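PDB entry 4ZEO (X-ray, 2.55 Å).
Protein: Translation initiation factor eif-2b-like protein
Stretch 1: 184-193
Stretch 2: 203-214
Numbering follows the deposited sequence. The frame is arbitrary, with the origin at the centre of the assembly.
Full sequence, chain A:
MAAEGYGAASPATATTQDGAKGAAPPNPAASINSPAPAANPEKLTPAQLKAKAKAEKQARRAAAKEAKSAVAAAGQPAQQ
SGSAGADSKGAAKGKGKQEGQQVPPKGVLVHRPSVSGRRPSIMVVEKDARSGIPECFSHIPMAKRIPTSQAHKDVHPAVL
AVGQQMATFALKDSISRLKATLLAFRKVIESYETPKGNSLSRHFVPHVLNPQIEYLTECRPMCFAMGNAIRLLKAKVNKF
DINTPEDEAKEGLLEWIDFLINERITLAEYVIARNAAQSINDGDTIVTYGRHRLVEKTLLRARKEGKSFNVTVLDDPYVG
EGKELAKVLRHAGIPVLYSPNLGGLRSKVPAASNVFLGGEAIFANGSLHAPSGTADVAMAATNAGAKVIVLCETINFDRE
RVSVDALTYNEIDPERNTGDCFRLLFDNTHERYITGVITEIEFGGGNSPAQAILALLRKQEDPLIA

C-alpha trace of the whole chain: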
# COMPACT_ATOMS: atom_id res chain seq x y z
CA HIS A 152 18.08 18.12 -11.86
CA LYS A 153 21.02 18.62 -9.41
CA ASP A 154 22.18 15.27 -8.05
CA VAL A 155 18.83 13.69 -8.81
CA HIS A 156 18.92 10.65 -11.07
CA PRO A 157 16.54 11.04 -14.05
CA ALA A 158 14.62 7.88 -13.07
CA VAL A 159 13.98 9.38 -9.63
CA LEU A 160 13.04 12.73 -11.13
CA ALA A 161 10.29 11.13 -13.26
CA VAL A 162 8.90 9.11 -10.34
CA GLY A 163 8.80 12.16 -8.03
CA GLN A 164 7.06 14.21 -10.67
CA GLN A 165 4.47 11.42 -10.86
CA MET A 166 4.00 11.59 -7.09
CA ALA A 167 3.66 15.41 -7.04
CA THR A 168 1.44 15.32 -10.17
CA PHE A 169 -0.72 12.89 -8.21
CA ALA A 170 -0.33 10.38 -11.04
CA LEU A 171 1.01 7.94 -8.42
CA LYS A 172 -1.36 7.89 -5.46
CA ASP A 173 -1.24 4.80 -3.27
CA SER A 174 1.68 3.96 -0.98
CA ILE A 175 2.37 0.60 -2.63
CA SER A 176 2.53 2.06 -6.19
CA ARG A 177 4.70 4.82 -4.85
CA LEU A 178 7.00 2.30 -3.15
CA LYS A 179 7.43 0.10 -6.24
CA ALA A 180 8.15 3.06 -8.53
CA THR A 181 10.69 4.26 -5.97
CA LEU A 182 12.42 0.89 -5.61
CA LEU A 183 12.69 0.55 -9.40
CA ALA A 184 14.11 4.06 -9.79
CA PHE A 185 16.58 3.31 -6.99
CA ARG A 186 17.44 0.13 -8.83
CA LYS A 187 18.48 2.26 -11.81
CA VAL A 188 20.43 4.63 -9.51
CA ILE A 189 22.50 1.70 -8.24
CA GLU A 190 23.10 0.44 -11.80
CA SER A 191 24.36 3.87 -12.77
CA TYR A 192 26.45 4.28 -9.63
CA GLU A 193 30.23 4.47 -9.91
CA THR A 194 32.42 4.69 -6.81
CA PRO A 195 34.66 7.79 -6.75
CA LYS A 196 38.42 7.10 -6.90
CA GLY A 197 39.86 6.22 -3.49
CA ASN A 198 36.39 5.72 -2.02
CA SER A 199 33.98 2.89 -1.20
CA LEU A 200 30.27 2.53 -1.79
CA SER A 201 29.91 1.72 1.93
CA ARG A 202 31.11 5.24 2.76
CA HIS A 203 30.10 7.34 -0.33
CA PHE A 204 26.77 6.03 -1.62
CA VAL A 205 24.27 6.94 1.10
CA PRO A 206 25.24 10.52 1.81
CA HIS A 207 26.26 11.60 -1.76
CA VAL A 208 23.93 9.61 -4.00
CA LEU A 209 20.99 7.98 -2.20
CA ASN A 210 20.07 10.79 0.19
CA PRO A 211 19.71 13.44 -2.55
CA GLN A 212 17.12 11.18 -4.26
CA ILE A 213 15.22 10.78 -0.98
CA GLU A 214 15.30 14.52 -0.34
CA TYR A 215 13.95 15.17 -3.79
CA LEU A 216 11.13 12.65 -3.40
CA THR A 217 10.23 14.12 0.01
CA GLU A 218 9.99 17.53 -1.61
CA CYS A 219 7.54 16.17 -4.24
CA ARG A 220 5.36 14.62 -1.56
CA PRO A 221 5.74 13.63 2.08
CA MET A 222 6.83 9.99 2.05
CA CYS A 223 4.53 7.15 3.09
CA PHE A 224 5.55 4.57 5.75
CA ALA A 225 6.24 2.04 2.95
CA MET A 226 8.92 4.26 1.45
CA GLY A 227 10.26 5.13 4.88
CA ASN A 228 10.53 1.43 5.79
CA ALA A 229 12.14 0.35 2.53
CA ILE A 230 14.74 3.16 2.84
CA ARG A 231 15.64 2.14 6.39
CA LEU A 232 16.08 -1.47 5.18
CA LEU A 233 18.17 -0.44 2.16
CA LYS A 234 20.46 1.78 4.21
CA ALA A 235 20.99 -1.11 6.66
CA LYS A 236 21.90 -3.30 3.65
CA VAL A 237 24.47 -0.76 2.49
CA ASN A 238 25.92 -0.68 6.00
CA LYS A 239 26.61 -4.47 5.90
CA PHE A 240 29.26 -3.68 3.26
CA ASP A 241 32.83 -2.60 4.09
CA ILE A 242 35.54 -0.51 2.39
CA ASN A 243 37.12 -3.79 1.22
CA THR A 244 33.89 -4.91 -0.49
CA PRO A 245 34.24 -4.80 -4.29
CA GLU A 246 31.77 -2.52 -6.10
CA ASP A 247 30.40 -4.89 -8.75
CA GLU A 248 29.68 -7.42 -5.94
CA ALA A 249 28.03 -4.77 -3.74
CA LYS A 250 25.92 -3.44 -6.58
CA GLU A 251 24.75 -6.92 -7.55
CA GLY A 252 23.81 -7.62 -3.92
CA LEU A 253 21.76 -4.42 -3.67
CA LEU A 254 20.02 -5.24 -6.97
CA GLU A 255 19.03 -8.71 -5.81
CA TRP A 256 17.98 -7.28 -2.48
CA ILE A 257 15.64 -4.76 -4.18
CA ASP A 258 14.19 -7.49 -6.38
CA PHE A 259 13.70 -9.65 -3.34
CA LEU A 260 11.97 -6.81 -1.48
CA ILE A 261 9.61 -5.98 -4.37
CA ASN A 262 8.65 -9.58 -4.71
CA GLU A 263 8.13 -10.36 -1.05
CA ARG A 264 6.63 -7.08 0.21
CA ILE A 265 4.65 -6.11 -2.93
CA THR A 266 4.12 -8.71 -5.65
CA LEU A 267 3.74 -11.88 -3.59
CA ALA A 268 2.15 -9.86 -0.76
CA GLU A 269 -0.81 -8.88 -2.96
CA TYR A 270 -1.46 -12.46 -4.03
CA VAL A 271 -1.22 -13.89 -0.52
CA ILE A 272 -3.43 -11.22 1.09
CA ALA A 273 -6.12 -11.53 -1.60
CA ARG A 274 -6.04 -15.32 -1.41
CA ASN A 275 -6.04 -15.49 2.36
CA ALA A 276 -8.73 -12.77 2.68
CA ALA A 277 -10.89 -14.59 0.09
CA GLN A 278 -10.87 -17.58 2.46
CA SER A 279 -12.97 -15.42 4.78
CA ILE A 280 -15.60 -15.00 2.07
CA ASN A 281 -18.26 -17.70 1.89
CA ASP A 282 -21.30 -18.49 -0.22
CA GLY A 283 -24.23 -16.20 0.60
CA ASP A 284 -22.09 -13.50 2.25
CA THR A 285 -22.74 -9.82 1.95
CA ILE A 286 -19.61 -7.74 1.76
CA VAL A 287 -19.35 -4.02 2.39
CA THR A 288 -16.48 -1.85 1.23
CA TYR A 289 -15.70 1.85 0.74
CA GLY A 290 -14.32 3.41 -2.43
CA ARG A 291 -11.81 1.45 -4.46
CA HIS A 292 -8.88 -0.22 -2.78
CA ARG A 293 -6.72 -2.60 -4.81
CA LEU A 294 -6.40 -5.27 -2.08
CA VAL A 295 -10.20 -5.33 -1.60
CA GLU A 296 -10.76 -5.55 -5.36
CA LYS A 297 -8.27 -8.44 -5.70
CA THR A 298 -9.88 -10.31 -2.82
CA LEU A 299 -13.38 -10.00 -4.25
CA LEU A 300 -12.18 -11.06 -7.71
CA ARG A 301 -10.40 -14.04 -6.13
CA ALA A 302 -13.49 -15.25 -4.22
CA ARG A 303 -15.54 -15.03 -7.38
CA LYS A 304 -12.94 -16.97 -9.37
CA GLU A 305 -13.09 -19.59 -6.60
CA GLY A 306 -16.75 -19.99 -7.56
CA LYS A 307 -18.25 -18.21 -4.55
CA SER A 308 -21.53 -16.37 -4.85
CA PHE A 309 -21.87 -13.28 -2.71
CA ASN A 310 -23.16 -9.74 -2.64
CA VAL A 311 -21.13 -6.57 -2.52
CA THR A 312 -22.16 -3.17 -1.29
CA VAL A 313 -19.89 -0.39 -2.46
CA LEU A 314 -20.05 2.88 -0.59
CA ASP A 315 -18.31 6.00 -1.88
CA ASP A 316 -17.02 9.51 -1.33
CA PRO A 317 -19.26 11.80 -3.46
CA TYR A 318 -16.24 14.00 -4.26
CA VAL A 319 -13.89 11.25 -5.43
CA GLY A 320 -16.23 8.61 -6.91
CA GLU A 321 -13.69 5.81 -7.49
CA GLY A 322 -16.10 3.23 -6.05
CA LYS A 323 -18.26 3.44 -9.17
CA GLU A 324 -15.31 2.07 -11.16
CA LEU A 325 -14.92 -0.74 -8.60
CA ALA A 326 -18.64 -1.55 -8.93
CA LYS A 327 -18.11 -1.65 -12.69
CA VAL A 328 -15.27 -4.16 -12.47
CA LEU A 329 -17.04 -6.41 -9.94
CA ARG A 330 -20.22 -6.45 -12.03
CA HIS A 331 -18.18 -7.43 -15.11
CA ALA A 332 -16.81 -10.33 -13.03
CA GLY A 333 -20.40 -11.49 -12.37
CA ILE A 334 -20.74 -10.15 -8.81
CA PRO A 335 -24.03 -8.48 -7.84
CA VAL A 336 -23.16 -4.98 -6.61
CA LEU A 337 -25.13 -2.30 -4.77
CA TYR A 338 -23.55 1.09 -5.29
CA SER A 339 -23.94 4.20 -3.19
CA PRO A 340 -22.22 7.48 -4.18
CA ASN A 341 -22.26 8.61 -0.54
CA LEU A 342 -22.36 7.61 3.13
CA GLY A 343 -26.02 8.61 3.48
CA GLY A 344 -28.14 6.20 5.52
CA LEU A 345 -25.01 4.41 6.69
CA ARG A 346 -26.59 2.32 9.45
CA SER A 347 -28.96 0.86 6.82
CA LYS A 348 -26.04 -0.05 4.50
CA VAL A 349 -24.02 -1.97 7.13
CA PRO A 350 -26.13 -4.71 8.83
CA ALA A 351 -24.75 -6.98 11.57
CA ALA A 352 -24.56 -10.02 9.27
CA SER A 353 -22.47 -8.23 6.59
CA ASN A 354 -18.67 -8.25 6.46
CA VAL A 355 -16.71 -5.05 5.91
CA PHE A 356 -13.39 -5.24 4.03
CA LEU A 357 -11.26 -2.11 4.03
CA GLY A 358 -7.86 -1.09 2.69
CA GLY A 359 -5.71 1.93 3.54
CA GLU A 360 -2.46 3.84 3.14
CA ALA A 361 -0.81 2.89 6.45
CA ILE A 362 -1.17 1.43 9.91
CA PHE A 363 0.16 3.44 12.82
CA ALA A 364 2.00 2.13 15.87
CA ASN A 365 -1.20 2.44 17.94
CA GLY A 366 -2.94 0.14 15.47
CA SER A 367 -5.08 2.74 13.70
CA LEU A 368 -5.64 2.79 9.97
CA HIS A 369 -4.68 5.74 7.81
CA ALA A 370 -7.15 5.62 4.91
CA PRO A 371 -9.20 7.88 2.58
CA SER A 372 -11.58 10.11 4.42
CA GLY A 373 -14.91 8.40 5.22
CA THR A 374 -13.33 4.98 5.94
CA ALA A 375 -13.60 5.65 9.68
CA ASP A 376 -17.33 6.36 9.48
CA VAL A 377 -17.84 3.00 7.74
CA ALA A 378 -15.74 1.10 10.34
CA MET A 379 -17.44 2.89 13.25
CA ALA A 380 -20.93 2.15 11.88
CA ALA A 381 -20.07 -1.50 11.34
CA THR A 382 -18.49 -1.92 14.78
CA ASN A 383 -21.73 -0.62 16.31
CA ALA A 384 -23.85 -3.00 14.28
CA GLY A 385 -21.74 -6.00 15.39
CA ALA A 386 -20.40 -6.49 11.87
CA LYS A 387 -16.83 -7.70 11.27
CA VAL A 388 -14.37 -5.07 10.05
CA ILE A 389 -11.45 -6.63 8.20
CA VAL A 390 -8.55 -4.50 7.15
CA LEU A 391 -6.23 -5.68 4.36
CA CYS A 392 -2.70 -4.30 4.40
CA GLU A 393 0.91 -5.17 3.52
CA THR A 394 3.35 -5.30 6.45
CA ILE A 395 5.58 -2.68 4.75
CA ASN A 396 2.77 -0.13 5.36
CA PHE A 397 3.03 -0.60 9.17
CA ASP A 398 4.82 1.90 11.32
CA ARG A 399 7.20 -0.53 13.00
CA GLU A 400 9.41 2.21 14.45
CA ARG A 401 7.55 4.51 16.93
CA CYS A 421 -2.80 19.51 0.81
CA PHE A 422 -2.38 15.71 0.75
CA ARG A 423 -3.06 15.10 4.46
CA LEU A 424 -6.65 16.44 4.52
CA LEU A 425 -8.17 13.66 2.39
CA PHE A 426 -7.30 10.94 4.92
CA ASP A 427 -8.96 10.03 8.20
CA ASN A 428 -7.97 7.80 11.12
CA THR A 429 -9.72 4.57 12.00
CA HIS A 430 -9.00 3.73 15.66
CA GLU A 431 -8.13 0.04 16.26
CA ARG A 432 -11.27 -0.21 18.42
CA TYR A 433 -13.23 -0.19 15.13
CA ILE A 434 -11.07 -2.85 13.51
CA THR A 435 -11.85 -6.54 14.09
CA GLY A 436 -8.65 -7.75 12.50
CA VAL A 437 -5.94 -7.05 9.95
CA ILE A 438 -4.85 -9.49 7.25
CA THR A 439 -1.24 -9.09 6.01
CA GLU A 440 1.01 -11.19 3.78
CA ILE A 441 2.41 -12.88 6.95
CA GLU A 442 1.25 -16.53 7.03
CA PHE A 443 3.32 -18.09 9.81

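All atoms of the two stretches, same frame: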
# COMPACT_ATOMS: atom_id res chain seq x y z
N ALA A 184 13.25 2.93 -9.47
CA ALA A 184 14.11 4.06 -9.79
C ALA A 184 15.45 3.93 -9.07
O ALA A 184 16.53 4.17 -9.66
CB ALA A 184 13.44 5.38 -9.44
N PHE A 185 15.38 3.55 -7.80
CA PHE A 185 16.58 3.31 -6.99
C PHE A 185 17.43 2.19 -7.61
O PHE A 185 18.66 2.19 -7.55
CB PHE A 185 16.22 2.93 -5.55
CG PHE A 185 15.79 4.08 -4.70
CD1 PHE A 185 15.78 5.38 -5.20
CD2 PHE A 185 15.48 3.88 -3.36
CE1 PHE A 185 15.41 6.45 -4.39
CE2 PHE A 185 15.11 4.96 -2.55
CZ PHE A 185 15.07 6.23 -3.06
N ARG A 186 16.75 1.22 -8.19
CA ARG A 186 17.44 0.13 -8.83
C ARG A 186 18.32 0.69 -9.96
O ARG A 186 19.49 0.30 -10.10
CB ARG A 186 16.42 -0.88 -9.35
CG ARG A 186 16.95 -2.26 -9.52
CD ARG A 186 15.94 -3.17 -10.17
NE ARG A 186 16.47 -4.51 -10.29
CZ ARG A 186 17.26 -4.89 -11.29
NH1 ARG A 186 17.58 -4.01 -12.23
NH2 ARG A 186 17.72 -6.13 -11.36
N LYS A 187 17.76 1.62 -10.72
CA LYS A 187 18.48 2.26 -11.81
C LYS A 187 19.64 3.13 -11.27
O LYS A 187 20.72 3.19 -11.86
CB LYS A 187 17.51 3.10 -12.63
CG LYS A 187 16.62 2.30 -13.56
CD LYS A 187 15.77 3.23 -14.41
CE LYS A 187 14.61 2.52 -15.09
NZ LYS A 187 14.99 1.76 -16.31
N VAL A 188 19.41 3.79 -10.14
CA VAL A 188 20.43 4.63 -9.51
C VAL A 188 21.66 3.80 -9.15
O VAL A 188 22.79 4.20 -9.43
CB VAL A 188 19.88 5.32 -8.24
CG1 VAL A 188 20.98 6.02 -7.47
CG2 VAL A 188 18.78 6.29 -8.61
N ILE A 189 21.43 2.62 -8.58
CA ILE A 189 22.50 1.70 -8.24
C ILE A 189 23.24 1.20 -9.47
O ILE A 189 24.48 1.16 -9.48
CB ILE A 189 21.95 0.51 -7.46
CG1 ILE A 189 21.39 0.98 -6.12
CG2 ILE A 189 23.01 -0.53 -7.23
CD1 ILE A 189 20.62 -0.08 -5.38
N GLU A 190 22.50 0.89 -10.54
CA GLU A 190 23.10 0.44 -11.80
C GLU A 190 24.06 1.50 -12.31
O GLU A 190 25.19 1.20 -12.69
CB GLU A 190 22.03 0.13 -12.86
CG GLU A 190 21.31 -1.21 -12.69
CD GLU A 190 20.24 -1.49 -13.76
OE1 GLU A 190 19.36 -0.62 -13.99
OE2 GLU A 190 20.30 -2.57 -14.39
N SER A 191 23.60 2.74 -12.28
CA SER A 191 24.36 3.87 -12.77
C SER A 191 25.56 4.18 -11.88
O SER A 191 26.53 4.78 -12.33
CB SER A 191 23.46 5.10 -12.87
OG SER A 191 22.63 5.03 -14.01
N TYR A 192 25.46 3.84 -10.60
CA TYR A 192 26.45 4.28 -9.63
C TYR A 192 27.88 3.82 -9.92
O TYR A 192 28.14 2.64 -10.20
CB TYR A 192 26.04 3.81 -8.24
CG TYR A 192 27.01 4.24 -7.18
CD1 TYR A 192 27.05 5.57 -6.75
CD2 TYR A 192 27.91 3.34 -6.61
CE1 TYR A 192 27.94 5.97 -5.78
CE2 TYR A 192 28.80 3.74 -5.63
CZ TYR A 192 28.81 5.06 -5.22
OH TYR A 192 29.69 5.48 -4.25
N GLU A 193 28.81 4.76 -9.81
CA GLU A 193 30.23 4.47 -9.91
C GLU A 193 30.96 5.05 -8.71
O GLU A 193 30.88 6.25 -8.46
CB GLU A 193 30.82 5.04 -11.19
CG GLU A 193 30.39 4.33 -12.46
CD GLU A 193 30.80 5.10 -13.69
OE1 GLU A 193 30.36 6.26 -13.82
OE2 GLU A 193 31.58 4.56 -14.50
N HIS A 203 30.56 6.29 0.60
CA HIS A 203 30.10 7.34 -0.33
C HIS A 203 28.60 7.33 -0.71
O HIS A 203 27.96 8.38 -0.82
CB HIS A 203 30.93 7.26 -1.62
CG HIS A 203 30.60 8.32 -2.62
ND1 HIS A 203 29.81 8.07 -3.73
CD2 HIS A 203 30.96 9.62 -2.70
CE1 HIS A 203 29.68 9.19 -4.43
NE2 HIS A 203 30.38 10.14 -3.83
N PHE A 204 28.06 6.15 -0.96
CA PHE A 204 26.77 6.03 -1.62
C PHE A 204 25.58 6.69 -0.89
O PHE A 204 24.83 7.47 -1.49
CB PHE A 204 26.47 4.54 -1.89
CG PHE A 204 25.15 4.30 -2.56
CD1 PHE A 204 24.98 4.61 -3.91
CD2 PHE A 204 24.09 3.74 -1.87
CE1 PHE A 204 23.73 4.40 -4.54
CE2 PHE A 204 22.85 3.52 -2.49
CZ PHE A 204 22.67 3.85 -3.83
N VAL A 205 25.42 6.41 0.39
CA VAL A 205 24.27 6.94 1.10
C VAL A 205 24.29 8.47 1.22
O VAL A 205 23.34 9.14 0.80
CB VAL A 205 24.15 6.28 2.51
CG1 VAL A 205 23.09 6.96 3.36
CG2 VAL A 205 23.86 4.78 2.35
N PRO A 206 25.38 9.06 1.71
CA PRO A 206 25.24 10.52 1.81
C PRO A 206 25.29 11.30 0.45
O PRO A 206 24.65 12.33 0.33
CB PRO A 206 26.40 10.91 2.73
CG PRO A 206 27.44 9.85 2.46
CD PRO A 206 26.66 8.59 2.30
N HIS A 207 26.10 10.86 -0.50
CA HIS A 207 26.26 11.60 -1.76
C HIS A 207 25.30 11.26 -2.89
O HIS A 207 25.08 12.09 -3.75
CB HIS A 207 27.70 11.45 -2.25
CG HIS A 207 28.68 12.15 -1.37
ND1 HIS A 207 29.14 11.60 -0.19
CD2 HIS A 207 29.24 13.38 -1.45
CE1 HIS A 207 29.96 12.44 0.39
NE2 HIS A 207 30.05 13.53 -0.36
N VAL A 208 24.82 10.03 -2.93
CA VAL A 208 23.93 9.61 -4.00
C VAL A 208 22.49 9.29 -3.57
O VAL A 208 21.54 9.84 -4.11
CB VAL A 208 24.51 8.39 -4.72
CG1 VAL A 208 23.55 7.88 -5.80
CG2 VAL A 208 25.89 8.73 -5.31
N LEU A 209 22.33 8.40 -2.60
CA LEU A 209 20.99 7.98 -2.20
C LEU A 209 20.17 9.08 -1.54
O LEU A 209 19.01 9.30 -1.89
CB LEU A 209 21.06 6.77 -1.27
CG LEU A 209 19.69 6.33 -0.73
CD1 LEU A 209 18.76 5.90 -1.86
CD2 LEU A 209 19.83 5.21 0.32
N ASN A 210 20.78 9.77 -0.57
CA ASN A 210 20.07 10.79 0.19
C ASN A 210 19.54 11.95 -0.67
O ASN A 210 18.44 12.43 -0.41
CB ASN A 210 20.95 11.32 1.34
CG ASN A 210 20.93 10.42 2.56
OD1 ASN A 210 20.31 9.35 2.55
ND2 ASN A 210 21.67 10.81 3.59
N PRO A 211 20.31 12.42 -1.68
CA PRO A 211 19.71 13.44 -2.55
C PRO A 211 18.44 12.98 -3.27
O PRO A 211 17.55 13.81 -3.48
CB PRO A 211 20.83 13.74 -3.54
CG PRO A 211 22.06 13.52 -2.73
CD PRO A 211 21.76 12.29 -1.92
N GLN A 212 18.35 11.70 -3.65
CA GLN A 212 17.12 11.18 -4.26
C GLN A 212 15.96 11.20 -3.25
O GLN A 212 14.85 11.58 -3.57
CB GLN A 212 17.32 9.74 -4.79
CG GLN A 212 18.66 9.46 -5.41
CD GLN A 212 19.01 10.37 -6.58
OE1 GLN A 212 18.15 10.82 -7.33
NE2 GLN A 212 20.30 10.68 -6.71
N ILE A 213 16.23 10.77 -2.03
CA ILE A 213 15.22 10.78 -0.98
C ILE A 213 14.73 12.20 -0.68
O ILE A 213 13.54 12.43 -0.52
CB ILE A 213 15.76 10.15 0.31
CG1 ILE A 213 16.24 8.72 0.02
CG2 ILE A 213 14.70 10.15 1.42
CD1 ILE A 213 16.83 8.02 1.20
N GLU A 214 15.65 13.14 -0.63
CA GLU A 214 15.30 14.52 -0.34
C GLU A 214 14.43 15.07 -1.45
O GLU A 214 13.48 15.81 -1.19
CB GLU A 214 16.56 15.39 -0.20
CG GLU A 214 17.23 15.30 1.17
CD GLU A 214 18.54 16.09 1.26
OE1 GLU A 214 19.50 15.58 1.87
OE2 GLU A 214 18.59 17.22 0.73

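Large side chains can join two helices whose backbones stand well apart, and this pair is a compact example. Helix 184-191 and helix 203-214 run roughly antiparallel, at 147° between their N-to-C directions, with axes no closer than 11.0 Å. Even where the backbones register, the CA atoms of Phe185 and Leu209 lie 8.0 Å apart, so side chains must fill the gap. The second helix is itself irregular: the nitrogens of Pro206 and Pro211 carry no hydrogen to donate to the preceding turn, and a wider pi-type turn spans 205-209, where Leu209 N bonds to Phe204 O at 2.9 Å.

Apolar packing does most of the work. Midway along the interface, Val188 and Val208 both point their CA-to-CB bonds toward the opposing stretch, and Val188 CG1 meets Val208 CG1 at 3.6 Å. Ile189 adds a flank, its CG1 lying 3.9 Å from Phe204 CZ.

Aromatic rings extend the contact in both directions. Phe185 leaves its backbone sideways, yet its ring reaches across to receive a CH-pi contact: Leu209 CD1 sits 4.0 Å from the centroid of the Phe185 ring, almost on the ring normal. Toward the other end, Phe204 turns its edge to the face of Tyr192, with planes at 79°, an arrangement that sets the electropositive ring hydrogens against the pi cloud. Val208 CG2 approaches the rim of the same tyrosine, 3.5 Å from Tyr192 CE1.

Polar bonding across the interface is confined to one short hydrogen bond, Tyr192 OH to His203 ND1 at 2.6 Å, in which either partner could be the donor. Tyr192, the first residue to leave helical geometry, thus combines apolar, aromatic and polar contacts. Within the second helix, Gln212 NE2 donates to Val208 O at 3.0 Å, while Gln212 CB packs 3.8 Å from Phe185 CE1.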